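Periplasmic oligopeptide-binding protein (PDB 3ZS6) binds peptides in the periplasm and probably hands them to an ABC transporter for uptake into the cell. Local coordinates at residues D34-L39 with V176-Y181; A88-A93 with G122-R127; R316-D321 with A459-M464; T350-Y355 with K398-R403. All blocks are in the same frame, centred on the assembly; numbering follows the deposited sequence.

How the contacts relate
Contacts 1 and 2 have centres about 20 Å apart and touch where L39 CD1 packs against W89 CZ2 at 4.0 Å. D34-L39 leads into strand 40-42 and G122-R127 into strand 126-128, the two outermost strands of one antiparallel sheet, and contact 2 falls in sequence between the halves of contact 1. Contacts 3 and 4 follow later in the chain, contact 4 within the span that contact 3 encloses; their centres are about 24 Å apart and they do not touch, nearest atoms about 14 Å apart. Contact 1 lies across the chain's centre from both. This separation is consistent with the lobes of a binding protein that enclose a peptide, which R403 in contact 4 reaches.

Contact 1 (D34-L39 with V176-Y181); sequences DLFEGL and VSNGPY
N178 lays its side-chain amide against the backbone of E37, much as a neighbouring strand would: OD1 accepts from E37 N at 3.0 Å and ND2 donates to E37 O at 3.0 Å. ND2 meets that oxygen in the carbonyl plane, on a lone pair, whereas E37 N stands above the plane of the N178 side-chain carbonyl. A chi1 of 74° sets CG of N178 between its own backbone N and carbonyl carbon, and chi2 of -43° turns the amide to E37. The same side chain crosses F36 at about a right angle, amide and ring planes 54° apart. Over one face of the F36 ring lies S177 CB, 3.6 Å from the centroid and displaced toward the rim, a CH-pi contact. These residues meet where helix 26-35 ends, F36 being the first to leave helical geometry, and the loop before strand 181-187 supplies donors to its last carbonyls. L35 O is gripped from opposite faces of its plane by S177 OG at 3.0 Å and G179 N at 2.7 Å. D34 O takes Y181 N at 3.1 Å, nearly along the C=O axis, and also lies in plane at the edge of the Y181 ring. G179 has no side chain to hold the backbones apart, and its CA comes to 3.8 Å from F36 CA. A water donates to both E37 OE1 and N178 O; the E37 carboxylate is held further by Y200 and W201.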
loop_
_atom_site.group_PDB
_atom_site.type_symbol
_atom_site.label_atom_id
_atom_site.label_comp_id
_atom_site.label_asym_id
_atom_site.label_seq_id
_atom_site.Cartn_x
_atom_site.Cartn_y
_atom_site.Cartn_z
ATOM N N ASP A 34 5.257 -11.562 -7.903
ATOM C CA ASP A 34 5.347 -12.925 -8.422
ATOM C C ASP A 34 6.004 -12.902 -9.819
ATOM O O ASP A 34 6.684 -13.851 -10.202
ATOM C CB ASP A 34 3.956 -13.571 -8.526
ATOM C CG ASP A 34 3.421 -14.074 -7.188
ATOM O OD1 ASP A 34 4.146 -14.053 -6.161
ATOM O OD2 ASP A 34 2.258 -14.519 -7.177
ATOM N N LEU A 35 5.801 -11.817 -10.573
ATOM C CA LEU A 35 6.325 -11.711 -11.951
ATOM C C LEU A 35 7.723 -11.081 -12.066
ATOM O O LEU A 35 8.469 -11.382 -13.007
ATOM C CB LEU A 35 5.353 -10.928 -12.839
ATOM C CG LEU A 35 3.971 -11.550 -13.070
ATOM C CD1 LEU A 35 3.036 -10.541 -13.727
ATOM C CD2 LEU A 35 4.074 -12.837 -13.913
ATOM N N PHE A 36 8.065 -10.209 -11.116
ATOM C CA PHE A 36 9.337 -9.483 -11.134
ATOM C C PHE A 36 10.058 -9.626 -9.799
ATOM O O PHE A 36 9.427 -9.756 -8.752
ATOM C CB PHE A 36 9.127 -7.987 -11.396
ATOM C CG PHE A 36 8.539 -7.667 -12.745
ATOM C CD1 PHE A 36 7.163 -7.671 -12.939
ATOM C CD2 PHE A 36 9.365 -7.335 -13.813
ATOM C CE1 PHE A 36 6.611 -7.353 -14.178
ATOM C CE2 PHE A 36 8.829 -7.024 -15.058
ATOM C CZ PHE A 36 7.450 -7.031 -15.243
ATOM N N GLU A 37 11.383 -9.581 -9.843
ATOM C CA GLU A 37 12.194 -9.676 -8.636
ATOM C C GLU A 37 13.144 -8.501 -8.548
ATOM O O GLU A 37 13.896 -8.236 -9.485
ATOM C CB GLU A 37 13.014 -10.969 -8.649
ATOM C CG GLU A 37 13.897 -11.151 -7.408
ATOM C CD GLU A 37 14.743 -12.405 -7.493
ATOM O OE1 GLU A 37 15.509 -12.543 -8.474
ATOM O OE2 GLU A 37 14.624 -13.258 -6.589
ATOM N N GLY A 38 13.112 -7.798 -7.420
ATOM C CA GLY A 38 13.980 -6.654 -7.208
ATOM C C GLY A 38 15.308 -7.063 -6.595
ATOM O O GLY A 38 15.631 -8.254 -6.537
ATOM N N LEU A 39 16.075 -6.078 -6.132
ATOM C CA LEU A 39 17.345 -6.345 -5.449
ATOM C C LEU A 39 17.143 -7.303 -4.274
ATOM O O LEU A 39 17.938 -8.230 -4.057
ATOM C CB LEU A 39 17.980 -5.033 -4.969
ATOM C CG LEU A 39 18.395 -4.058 -6.084
ATOM C CD1 LEU A 39 18.804 -2.669 -5.548
ATOM C CD2 LEU A 39 19.512 -4.655 -6.944
ATOM N N VAL A 176 8.240 -9.242 -20.782
ATOM C CA VAL A 176 9.498 -9.843 -20.362
ATOM C C VAL A 176 9.687 -9.463 -18.907
ATOM O O VAL A 176 9.635 -8.284 -18.561
ATOM C CB VAL A 176 10.674 -9.308 -21.186
ATOM C CG1 VAL A 176 11.994 -9.857 -20.655
ATOM C CG2 VAL A 176 10.491 -9.658 -22.667
ATOM N N SER A 177 9.870 -10.459 -18.049
ATOM C CA SER A 177 9.960 -10.218 -16.613
ATOM C C SER A 177 10.935 -11.210 -15.988
ATOM O O SER A 177 11.324 -12.182 -16.630
ATOM C CB SER A 177 8.577 -10.319 -15.955
ATOM O OG SER A 177 8.103 -11.655 -15.945
ATOM N N ASN A 178 11.339 -10.971 -14.747
ATOM C CA ASN A 178 12.446 -11.742 -14.182
ATOM C C ASN A 178 12.140 -12.481 -12.882
ATOM O O ASN A 178 13.055 -13.020 -12.246
ATOM C CB ASN A 178 13.654 -10.835 -13.963
ATOM C CG ASN A 178 13.464 -9.909 -12.788
ATOM O OD1 ASN A 178 12.390 -9.333 -12.607
ATOM N ND2 ASN A 178 14.500 -9.780 -11.961
ATOM N N GLY A 179 10.870 -12.503 -12.483
ATOM C CA GLY A 179 10.483 -13.156 -11.240
ATOM C C GLY A 179 10.345 -14.663 -11.371
ATOM O O GLY A 179 10.681 -15.229 -12.408
ATOM N N PRO A 180 9.823 -15.323 -10.322
ATOM C CA PRO A 180 9.689 -16.785 -10.321
ATOM C C PRO A 180 8.583 -17.289 -11.256
ATOM O O PRO A 180 8.555 -18.484 -11.554
ATOM C CB PRO A 180 9.350 -17.107 -8.862
ATOM C CG PRO A 180 8.734 -15.834 -8.327
ATOM C CD PRO A 180 9.431 -14.718 -9.035
ATOM N N TYR A 181 7.701 -16.393 -11.706
ATOM C CA TYR A 181 6.587 -16.757 -12.586
ATOM C C TYR A 181 6.548 -15.906 -13.855
ATOM O O TYR A 181 7.015 -14.769 -13.866
ATOM C CB TYR A 181 5.240 -16.664 -11.835
ATOM C CG TYR A 181 5.197 -17.600 -10.655
ATOM C CD1 TYR A 181 4.768 -18.918 -10.804
ATOM C CD2 TYR A 181 5.641 -17.186 -9.397
ATOM C CE1 TYR A 181 4.762 -19.793 -9.729
ATOM C CE2 TYR A 181 5.631 -18.049 -8.316
ATOM C CZ TYR A 181 5.194 -19.352 -8.490
ATOM O OH TYR A 181 5.189 -20.212 -7.419
HETATM O O HOH W 1 15.577 -12.717 -11.138
#

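Contact 2 (A88-A93 with G122-R127); sequences AWQRLA and GDLGIR. With GOL (glycerol), chain F.
W89 meets the second segment first, offering one face of its indole to I126. CD1 of I126 stands above the six-membered ring, 3.8 Å from its centroid and offset toward the rim, in a CH-pi contact whose closest ring atom is CE3 at 3.5 Å. The two side chains cross at about a right angle. CG1 of I126 is anti to the backbone N, and chi2 of 171° extends CD1 to the ring. The indole NE1 is engaged elsewhere, by L154 O. Nearer the backbone of the same residue, CB of W89 packs at 3.8 Å against L124 CD2, a methyl that also lies 3.5 Å from W89 O. Q90 follows with a chain extended beyond CG; its CG comes within 4.3 Å of L124 CB, and NE2 ends 3.7 Å from G122 CA. That NE2 donates to a water at 2.6 Å, which lies close to L124 O and I126 O, and makes a weak bond to O1 of a glycerol, probably from the crystallisation liquor. One helical turn after W89, A93 CB touches L124 CD2 at 4.3 Å. Helix 82-93 thus packs on edge strand 126-128 and the turn before it, with I114 of helix 111-115 also on L124 and A93. No direct hydrogen bond joins the two segments: apolar contact holds them on the buried side, and the polar link at Q90 runs through solvent molecules.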
loop_
_atom_site.group_PDB
_atom_site.type_symbol
_atom_site.label_atom_id
_atom_site.label_comp_id
_atom_site.label_asym_id
_atom_site.label_seq_id
_atom_site.Cartn_x
_atom_site.Cartn_y
_atom_site.Cartn_z
ATOM N N ALA A 88 15.564 1.141 -14.979
ATOM C CA ALA A 88 14.258 1.083 -14.331
ATOM C C ALA A 88 14.033 2.263 -13.400
ATOM O O ALA A 88 12.970 2.878 -13.417
ATOM C CB ALA A 88 14.089 -0.240 -13.564
ATOM N N TRP A 89 15.033 2.569 -12.582
ATOM C CA TRP A 89 14.895 3.635 -11.594
ATOM C C TRP A 89 14.899 5.029 -12.230
ATOM O O TRP A 89 14.130 5.900 -11.819
ATOM C CB TRP A 89 15.972 3.524 -10.502
ATOM C CG TRP A 89 15.808 2.306 -9.632
ATOM C CD1 TRP A 89 15.068 1.187 -9.916
ATOM C CD2 TRP A 89 16.383 2.088 -8.336
ATOM N NE1 TRP A 89 15.159 0.282 -8.880
ATOM C CE2 TRP A 89 15.959 0.811 -7.898
ATOM C CE3 TRP A 89 17.213 2.845 -7.504
ATOM C CZ2 TRP A 89 16.350 0.270 -6.665
ATOM C CZ3 TRP A 89 17.601 2.305 -6.273
ATOM C CH2 TRP A 89 17.163 1.035 -5.868
ATOM N N GLN A 90 15.754 5.237 -13.230
ATOM C CA GLN A 90 15.757 6.494 -13.976
ATOM C C GLN A 90 14.383 6.696 -14.637
ATOM O O GLN A 90 13.818 7.796 -14.627
ATOM C CB GLN A 90 16.868 6.501 -15.039
ATOM C CG GLN A 90 18.295 6.694 -14.493
ATOM C CD GLN A 90 19.350 6.658 -15.590
ATOM O OE1 GLN A 90 19.026 6.502 -16.766
ATOM N NE2 GLN A 90 20.619 6.799 -15.208
ATOM N N ARG A 91 13.848 5.617 -15.198
ATOM C CA ARG A 91 12.538 5.638 -15.849
ATOM C C ARG A 91 11.427 6.007 -14.854
ATOM O O ARG A 91 10.559 6.832 -15.143
ATOM C CB ARG A 91 12.269 4.271 -16.484
ATOM C CG ARG A 91 10.886 4.096 -17.097
ATOM C CD ARG A 91 10.804 2.747 -17.788
ATOM N NE ARG A 91 9.526 2.538 -18.452
ATOM C CZ ARG A 91 8.539 1.790 -17.968
ATOM N NH1 ARG A 91 8.672 1.170 -16.796
ATOM N NH2 ARG A 91 7.416 1.663 -18.658
ATOM N N LEU A 92 11.475 5.396 -13.676
ATOM C CA LEU A 92 10.530 5.694 -12.610
ATOM C C LEU A 92 10.582 7.166 -12.197
ATOM O O LEU A 92 9.542 7.804 -11.986
ATOM C CB LEU A 92 10.815 4.801 -11.397
ATOM C CG LEU A 92 9.879 4.958 -10.192
ATOM C CD1 LEU A 92 8.438 4.632 -10.577
ATOM C CD2 LEU A 92 10.326 4.075 -9.041
ATOM N N ALA A 93 11.796 7.696 -12.080
ATOM C CA ALA A 93 12.011 9.074 -11.648
ATOM C C ALA A 93 11.591 10.095 -12.710
ATOM O O ALA A 93 11.108 11.179 -12.389
ATOM C CB ALA A 93 13.472 9.283 -11.262
ATOM N N GLY A 122 19.324 10.993 -15.978
ATOM C CA GLY A 122 20.673 10.460 -15.891
ATOM C C GLY A 122 21.424 10.858 -14.629
ATOM O O GLY A 122 22.416 10.219 -14.263
ATOM N N ASP A 123 20.953 11.909 -13.957
ATOM C CA ASP A 123 21.599 12.395 -12.734
ATOM C C ASP A 123 21.250 11.583 -11.480
ATOM O O ASP A 123 21.826 11.806 -10.413
ATOM C CB ASP A 123 21.262 13.871 -12.489
ATOM C CG ASP A 123 21.980 14.810 -13.450
ATOM O OD1 ASP A 123 22.920 14.367 -14.144
ATOM O OD2 ASP A 123 21.612 15.999 -13.497
ATOM N N LEU A 124 20.307 10.653 -11.601
ATOM C CA LEU A 124 19.866 9.864 -10.448
ATOM C C LEU A 124 21.025 9.113 -9.784
ATOM O O LEU A 124 21.874 8.523 -10.462
ATOM C CB LEU A 124 18.775 8.874 -10.864
ATOM C CG LEU A 124 18.038 8.097 -9.771
ATOM C CD1 LEU A 124 17.323 9.052 -8.811
ATOM C CD2 LEU A 124 17.037 7.126 -10.405
ATOM N N GLY A 125 21.040 9.115 -8.456
ATOM C CA GLY A 125 22.110 8.478 -7.707
ATOM C C GLY A 125 22.103 6.956 -7.665
ATOM O O GLY A 125 22.304 6.367 -6.604
ATOM N N ILE A 126 21.864 6.309 -8.803
ATOM C CA ILE A 126 22.114 4.878 -8.909
ATOM C C ILE A 126 23.107 4.606 -10.034
ATOM O O ILE A 126 22.949 5.110 -11.146
ATOM C CB ILE A 126 20.833 4.042 -9.127
ATOM C CG1 ILE A 126 21.185 2.550 -9.178
ATOM C CG2 ILE A 126 20.120 4.460 -10.398
ATOM C CD1 ILE A 126 19.977 1.620 -9.177
ATOM N N ARG A 127 24.124 3.802 -9.742
ATOM C CA ARG A 127 25.219 3.595 -10.688
ATOM C C ARG A 127 25.619 2.123 -10.826
ATOM O O ARG A 127 25.710 1.392 -9.835
ATOM C CB ARG A 127 26.424 4.434 -10.258
ATOM C CG ARG A 127 27.619 4.366 -11.182
ATOM C CD ARG A 127 28.641 5.445 -10.827
ATOM N NE ARG A 127 29.304 5.201 -9.547
ATOM C CZ ARG A 127 30.545 4.731 -9.427
ATOM N NH1 ARG A 127 31.264 4.452 -10.510
ATOM N NH2 ARG A 127 31.071 4.544 -8.222
HETATM C C1 GOL F . 24.758 8.364 -14.886
HETATM O O1 GOL F . 23.738 7.808 -15.688
HETATM C C2 GOL F . 24.673 7.820 -13.461
HETATM O O2 GOL F . 24.837 6.415 -13.475
HETATM C C3 GOL F . 25.749 8.468 -12.589
HETATM O O3 GOL F . 25.158 9.272 -11.589
HETATM O O HOH W 2 21.553 7.226 -12.798
#

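Contact 3 (R316-D321 with A459-M464)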
loop_
_atom_site.group_PDB
_atom_site.type_symbol
_atom_site.label_atom_id
_atom_site.label_comp_id
_atom_site.label_asym_id
_atom_site.label_seq_id
_atom_site.Cartn_x
_atom_site.Cartn_y
_atom_site.Cartn_z
ATOM N N ARG A 316 4.700 6.433 19.527
ATOM C CA ARG A 316 3.329 6.062 19.836
ATOM C C ARG A 316 2.402 6.639 18.786
ATOM O O ARG A 316 2.773 7.576 18.075
ATOM C CB ARG A 316 2.937 6.636 21.195
ATOM C CG ARG A 316 3.321 8.103 21.345
ATOM C CD ARG A 316 2.286 8.908 22.124
ATOM N NE ARG A 316 2.690 10.311 22.233
ATOM C CZ ARG A 316 2.411 11.247 21.327
ATOM N NH1 ARG A 316 1.715 10.940 20.237
ATOM N NH2 ARG A 316 2.827 12.492 21.512
ATOM N N PRO A 317 1.188 6.085 18.685
ATOM C CA PRO A 317 0.236 6.644 17.726
ATOM C C PRO A 317 -0.287 7.991 18.206
ATOM O O PRO A 317 0.048 8.444 19.305
ATOM C CB PRO A 317 -0.894 5.608 17.703
ATOM C CG PRO A 317 -0.795 4.911 19.017
ATOM C CD PRO A 317 0.666 4.886 19.360
ATOM N N PHE A 318 -1.088 8.629 17.363
ATOM C CA PHE A 318 -1.729 9.886 17.700
ATOM C C PHE A 318 -3.102 9.612 18.316
ATOM O O PHE A 318 -3.945 8.946 17.715
ATOM C CB PHE A 318 -1.855 10.748 16.443
ATOM C CG PHE A 318 -2.738 11.951 16.607
ATOM C CD1 PHE A 318 -2.263 13.101 17.219
ATOM C CD2 PHE A 318 -4.038 11.934 16.135
ATOM C CE1 PHE A 318 -3.071 14.219 17.354
ATOM C CE2 PHE A 318 -4.856 13.038 16.264
ATOM C CZ PHE A 318 -4.373 14.188 16.878
ATOM N N THR A 319 -3.312 10.112 19.527
ATOM C CA THR A 319 -4.600 9.976 20.193
ATOM C C THR A 319 -5.071 11.342 20.662
ATOM O O THR A 319 -4.548 11.885 21.632
ATOM C CB THR A 319 -4.533 9.025 21.402
ATOM O OG1 THR A 319 -4.115 7.724 20.972
ATOM C CG2 THR A 319 -5.897 8.907 22.057
ATOM N N PRO A 320 -6.066 11.902 19.966
ATOM C CA PRO A 320 -6.591 13.229 20.293
ATOM C C PRO A 320 -7.337 13.267 21.614
ATOM O O PRO A 320 -7.918 12.274 22.076
ATOM C CB PRO A 320 -7.573 13.498 19.155
ATOM C CG PRO A 320 -8.050 12.134 18.776
ATOM C CD PRO A 320 -6.825 11.271 18.874
ATOM N N ASP A 321 -7.306 14.454 22.202
ATOM C CA ASP A 321 -8.022 14.793 23.418
ATOM C C ASP A 321 -9.429 14.202 23.460
ATOM O O ASP A 321 -9.817 13.560 24.433
ATOM C CB ASP A 321 -8.116 16.319 23.497
ATOM C CG ASP A 321 -8.503 16.805 24.859
ATOM O OD1 ASP A 321 -8.999 15.987 25.661
ATOM O OD2 ASP A 321 -8.317 18.008 25.126
ATOM N N ALA A 459 6.124 15.584 14.518
ATOM C CA ALA A 459 5.624 15.896 13.179
ATOM C C ALA A 459 4.290 15.204 12.855
ATOM O O ALA A 459 3.397 15.820 12.264
ATOM C CB ALA A 459 6.669 15.550 12.127
ATOM N N HIS A 460 4.158 13.930 13.223
ATOM C CA HIS A 460 2.907 13.212 12.978
ATOM C C HIS A 460 1.752 13.869 13.737
ATOM O O HIS A 460 0.723 14.197 13.139
ATOM C CB HIS A 460 3.012 11.720 13.333
ATOM C CG HIS A 460 1.740 10.952 13.108
ATOM N ND1 HIS A 460 1.127 10.217 14.101
ATOM C CD2 HIS A 460 0.960 10.817 12.008
ATOM C CE1 HIS A 460 0.024 9.664 13.624
ATOM N NE2 HIS A 460 -0.101 10.014 12.355
ATOM N N ASP A 461 1.932 14.066 15.045
ATOM C CA ASP A 461 0.934 14.751 15.872
ATOM C C ASP A 461 0.543 16.101 15.279
ATOM O O ASP A 461 -0.637 16.454 15.226
ATOM C CB ASP A 461 1.460 14.990 17.295
ATOM C CG ASP A 461 1.655 13.707 18.087
ATOM O OD1 ASP A 461 1.180 12.632 17.652
ATOM O OD2 ASP A 461 2.278 13.787 19.168
ATOM N N LEU A 462 1.542 16.868 14.855
ATOM C CA LEU A 462 1.288 18.194 14.303
ATOM C C LEU A 462 0.371 18.100 13.088
ATOM O O LEU A 462 -0.613 18.842 12.976
ATOM C CB LEU A 462 2.599 18.883 13.920
ATOM C CG LEU A 462 2.462 20.340 13.467
ATOM C CD1 LEU A 462 1.779 21.162 14.552
ATOM C CD2 LEU A 462 3.826 20.942 13.103
ATOM N N ALA A 463 0.695 17.183 12.181
ATOM C CA ALA A 463 -0.137 16.962 11.001
ATOM C C ALA A 463 -1.563 16.521 11.350
ATOM O O ALA A 463 -2.523 17.010 10.761
ATOM C CB ALA A 463 0.510 15.949 10.077
ATOM N N MET A 464 -1.704 15.579 12.281
ATOM C CA MET A 464 -3.029 15.026 12.579
ATOM C C MET A 464 -3.938 16.047 13.278
ATOM O O MET A 464 -5.164 15.961 13.185
ATOM C CB MET A 464 -2.932 13.736 13.403
ATOM C CG MET A 464 -2.297 12.557 12.673
ATOM S SD MET A 464 -3.135 12.084 11.145
ATOM C CE MET A 464 -2.176 12.990 9.932
HETATM O O HOH W 3 2.234 10.138 16.695
#
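F318 drives its ring against the last turns of helix 449-464 and is the residue most buried by this contact. M464 CB sits over the centre of one ring face, 3.5 Å from the centroid and only 12° off the normal, a CH-pi contact; the backbone N of P320 lies over the opposite face, nearer the rim. CB of F318 points toward the helix, and chi1 of 169° sets CG anti to the backbone N. D461, next in buried area, places OD1 in the plane of that ring at its edge, 3.5 Å from CD1. The D461 carboxylate is also gripped end-on by R316: NH1 donates to OD1 at 3.1 Å and NH2 to OD2 at 2.7 Å, each oxygen using its syn lone pair. Guanidinium and carboxylate are nearly coplanar, the geometry of a bidentate salt bridge. NH1 makes a further bond to P317 O at 3.1 Å, which helps to fix the guanidinium in the plane of the carboxylate. A water donates to D461 OD1 and R316 O and binds H460 ND1 at 2.8 Å, so the salt bridge is tied to the histidine, whose CE1 touches F318 CB at 3.6 Å. H460 NE2 is hydrogen-bonded to L306 N. The loop between strand 301-302 and helix 327-340 is thereby fastened to helix 449-464 at its C-terminal end, while helix 434-443 packs on A459, L462 and A463, and F417 of helix 414-417 reaches A459 and H460.

Contact 4 (T350-Y355 with K398-R403); sequences TFTLTY and KVQIAR
Q400 CG lies anti to its own carbonyl carbon (chi1 -68°), chi2 of -179° carries CD out, and chi3 of -63° turns OE1 to T352 N at 3.0 Å. There the side-chain oxygen stands in for a strand carbonyl just ahead of the point where 401-403 becomes regular. The same amide meets F351 at the ring edge, and NE2 binds D270. Beyond Q400 the backbones pair in parallel: I401 N bonds weakly to T352 O, T354 N gives to I401 O at 2.9 Å, and R403 N to T354 O at 2.9 Å. Strand 350-356 is flanked on its other side by 379-385, with helices 359-376 and 387-395 in the connections, the alpha/beta layout of periplasmic binding proteins. On one face L353 CD1 meets I401 CG2 at 3.5 Å, and I401 CD1 lies 3.8 Å from F351 CB. On the other, the V399 and T354 side chains cross at about a right angle, CG1 3.5 Å from OG1; T354 OG1 itself is hydrogen-bonded to E383. A water joins T352 O, T354 OG1 and Q400 N. R403 CB abuts Y355 CB at 3.5 Å; farther out, R403 NH1 forms a salt bridge with the backbone of the bound peptide and NH2 holds N356.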
loop_
_atom_site.group_PDB
_atom_site.type_symbol
_atom_site.label_atom_id
_atom_site.label_comp_id
_atom_site.label_asym_id
_atom_site.label_seq_id
_atom_site.Cartn_x
_atom_site.Cartn_y
_atom_site.Cartn_z
ATOM N N THR A 350 -23.501 19.446 2.233
ATOM C CA THR A 350 -23.745 18.194 1.530
ATOM C C THR A 350 -22.484 17.764 0.790
ATOM O O THR A 350 -21.887 18.566 0.072
ATOM C CB THR A 350 -24.905 18.337 0.533
ATOM O OG1 THR A 350 -26.096 18.650 1.256
ATOM C CG2 THR A 350 -25.119 17.038 -0.237
ATOM N N PHE A 351 -22.075 16.510 0.988
ATOM C CA PHE A 351 -20.926 15.939 0.288
ATOM C C PHE A 351 -21.304 14.647 -0.423
ATOM O O PHE A 351 -22.298 14.006 -0.090
ATOM C CB PHE A 351 -19.780 15.611 1.256
ATOM C CG PHE A 351 -19.261 16.789 2.021
ATOM C CD1 PHE A 351 -18.505 17.767 1.388
ATOM C CD2 PHE A 351 -19.523 16.919 3.372
ATOM C CE1 PHE A 351 -18.022 18.846 2.088
ATOM C CE2 PHE A 351 -19.044 18.003 4.081
ATOM C CZ PHE A 351 -18.290 18.965 3.435
ATOM N N THR A 352 -20.488 14.258 -1.397
ATOM C CA THR A 352 -20.587 12.927 -1.976
ATOM C C THR A 352 -19.508 12.049 -1.343
ATOM O O THR A 352 -18.348 12.460 -1.233
ATOM C CB THR A 352 -20.435 12.971 -3.511
ATOM O OG1 THR A 352 -21.580 13.622 -4.080
ATOM C CG2 THR A 352 -20.327 11.568 -4.092
ATOM N N LEU A 353 -19.901 10.861 -0.889
ATOM C CA LEU A 353 -18.962 9.904 -0.296
ATOM C C LEU A 353 -18.737 8.739 -1.261
ATOM O O LEU A 353 -19.620 7.903 -1.478
ATOM C CB LEU A 353 -19.480 9.403 1.059
ATOM C CG LEU A 353 -18.772 8.246 1.780
ATOM C CD1 LEU A 353 -17.285 8.498 1.930
ATOM C CD2 LEU A 353 -19.411 7.996 3.154
ATOM N N THR A 354 -17.555 8.690 -1.853
ATOM C CA THR A 354 -17.274 7.679 -2.861
ATOM C C THR A 354 -16.432 6.537 -2.288
ATOM O O THR A 354 -15.458 6.779 -1.575
ATOM C CB THR A 354 -16.556 8.305 -4.064
ATOM O OG1 THR A 354 -17.301 9.441 -4.523
ATOM C CG2 THR A 354 -16.410 7.294 -5.194
ATOM N N TYR A 355 -16.806 5.298 -2.601
ATOM C CA TYR A 355 -16.018 4.134 -2.190
ATOM C C TYR A 355 -15.977 3.104 -3.312
ATOM O O TYR A 355 -16.805 3.143 -4.220
ATOM C CB TYR A 355 -16.602 3.495 -0.929
ATOM C CG TYR A 355 -17.966 2.885 -1.147
ATOM C CD1 TYR A 355 -19.120 3.649 -1.015
ATOM C CD2 TYR A 355 -18.104 1.549 -1.495
ATOM C CE1 TYR A 355 -20.374 3.096 -1.220
ATOM C CE2 TYR A 355 -19.361 0.982 -1.698
ATOM C CZ TYR A 355 -20.489 1.763 -1.560
ATOM O OH TYR A 355 -21.739 1.213 -1.770
ATOM N N LYS A 398 -11.360 14.470 -7.890
ATOM C CA LYS A 398 -12.727 14.480 -8.422
ATOM C C LYS A 398 -13.754 13.865 -7.465
ATOM O O LYS A 398 -14.910 13.625 -7.834
ATOM C CB LYS A 398 -12.768 13.791 -9.786
ATOM C CG LYS A 398 -11.995 14.574 -10.837
ATOM C CD LYS A 398 -12.004 13.905 -12.192
ATOM C CE LYS A 398 -11.183 14.725 -13.177
ATOM N NZ LYS A 398 -11.341 14.241 -14.569
ATOM N N VAL A 399 -13.318 13.612 -6.236
ATOM C CA VAL A 399 -14.188 13.113 -5.178
ATOM C C VAL A 399 -13.940 13.986 -3.951
ATOM O O VAL A 399 -12.857 14.556 -3.807
ATOM C CB VAL A 399 -13.886 11.625 -4.856
ATOM C CG1 VAL A 399 -14.420 10.713 -5.967
ATOM C CG2 VAL A 399 -12.384 11.408 -4.672
ATOM N N GLN A 400 -14.936 14.093 -3.076
ATOM C CA GLN A 400 -14.860 14.990 -1.922
ATOM C C GLN A 400 -14.441 14.240 -0.661
ATOM O O GLN A 400 -13.478 14.604 0.006
ATOM C CB GLN A 400 -16.216 15.663 -1.689
ATOM C CG GLN A 400 -16.619 16.636 -2.774
ATOM C CD GLN A 400 -17.952 17.291 -2.481
ATOM O OE1 GLN A 400 -18.983 16.615 -2.402
ATOM N NE2 GLN A 400 -17.939 18.613 -2.298
ATOM N N ILE A 401 -15.200 13.204 -0.330
ATOM C CA ILE A 401 -14.847 12.292 0.744
ATOM C C ILE A 401 -14.780 10.928 0.088
ATOM O O ILE A 401 -15.675 10.570 -0.678
ATOM C CB ILE A 401 -15.921 12.269 1.846
ATOM C CG1 ILE A 401 -16.203 13.690 2.351
ATOM C CG2 ILE A 401 -15.496 11.347 2.975
ATOM C CD1 ILE A 401 -17.238 13.764 3.472
ATOM N N ALA A 402 -13.717 10.178 0.356
ATOM C CA ALA A 402 -13.514 8.911 -0.346
ATOM C C ALA A 402 -12.908 7.838 0.555
ATOM O O ALA A 402 -12.077 8.129 1.414
ATOM C CB ALA A 402 -12.650 9.122 -1.592
ATOM N N ARG A 403 -13.357 6.601 0.364
ATOM C CA ARG A 403 -12.766 5.456 1.044
ATOM C C ARG A 403 -11.289 5.360 0.615
ATOM O O ARG A 403 -10.967 5.424 -0.582
ATOM C CB ARG A 403 -13.528 4.177 0.680
ATOM C CG ARG A 403 -13.421 3.055 1.731
ATOM C CD ARG A 403 -11.988 2.528 1.833
ATOM N NE ARG A 403 -11.579 1.877 0.597
ATOM C CZ ARG A 403 -10.369 1.357 0.374
ATOM N NH1 ARG A 403 -9.426 1.418 1.307
ATOM N NH2 ARG A 403 -10.104 0.772 -0.790
HETATM O O HOH W 4 -16.894 12.043 -3.489
#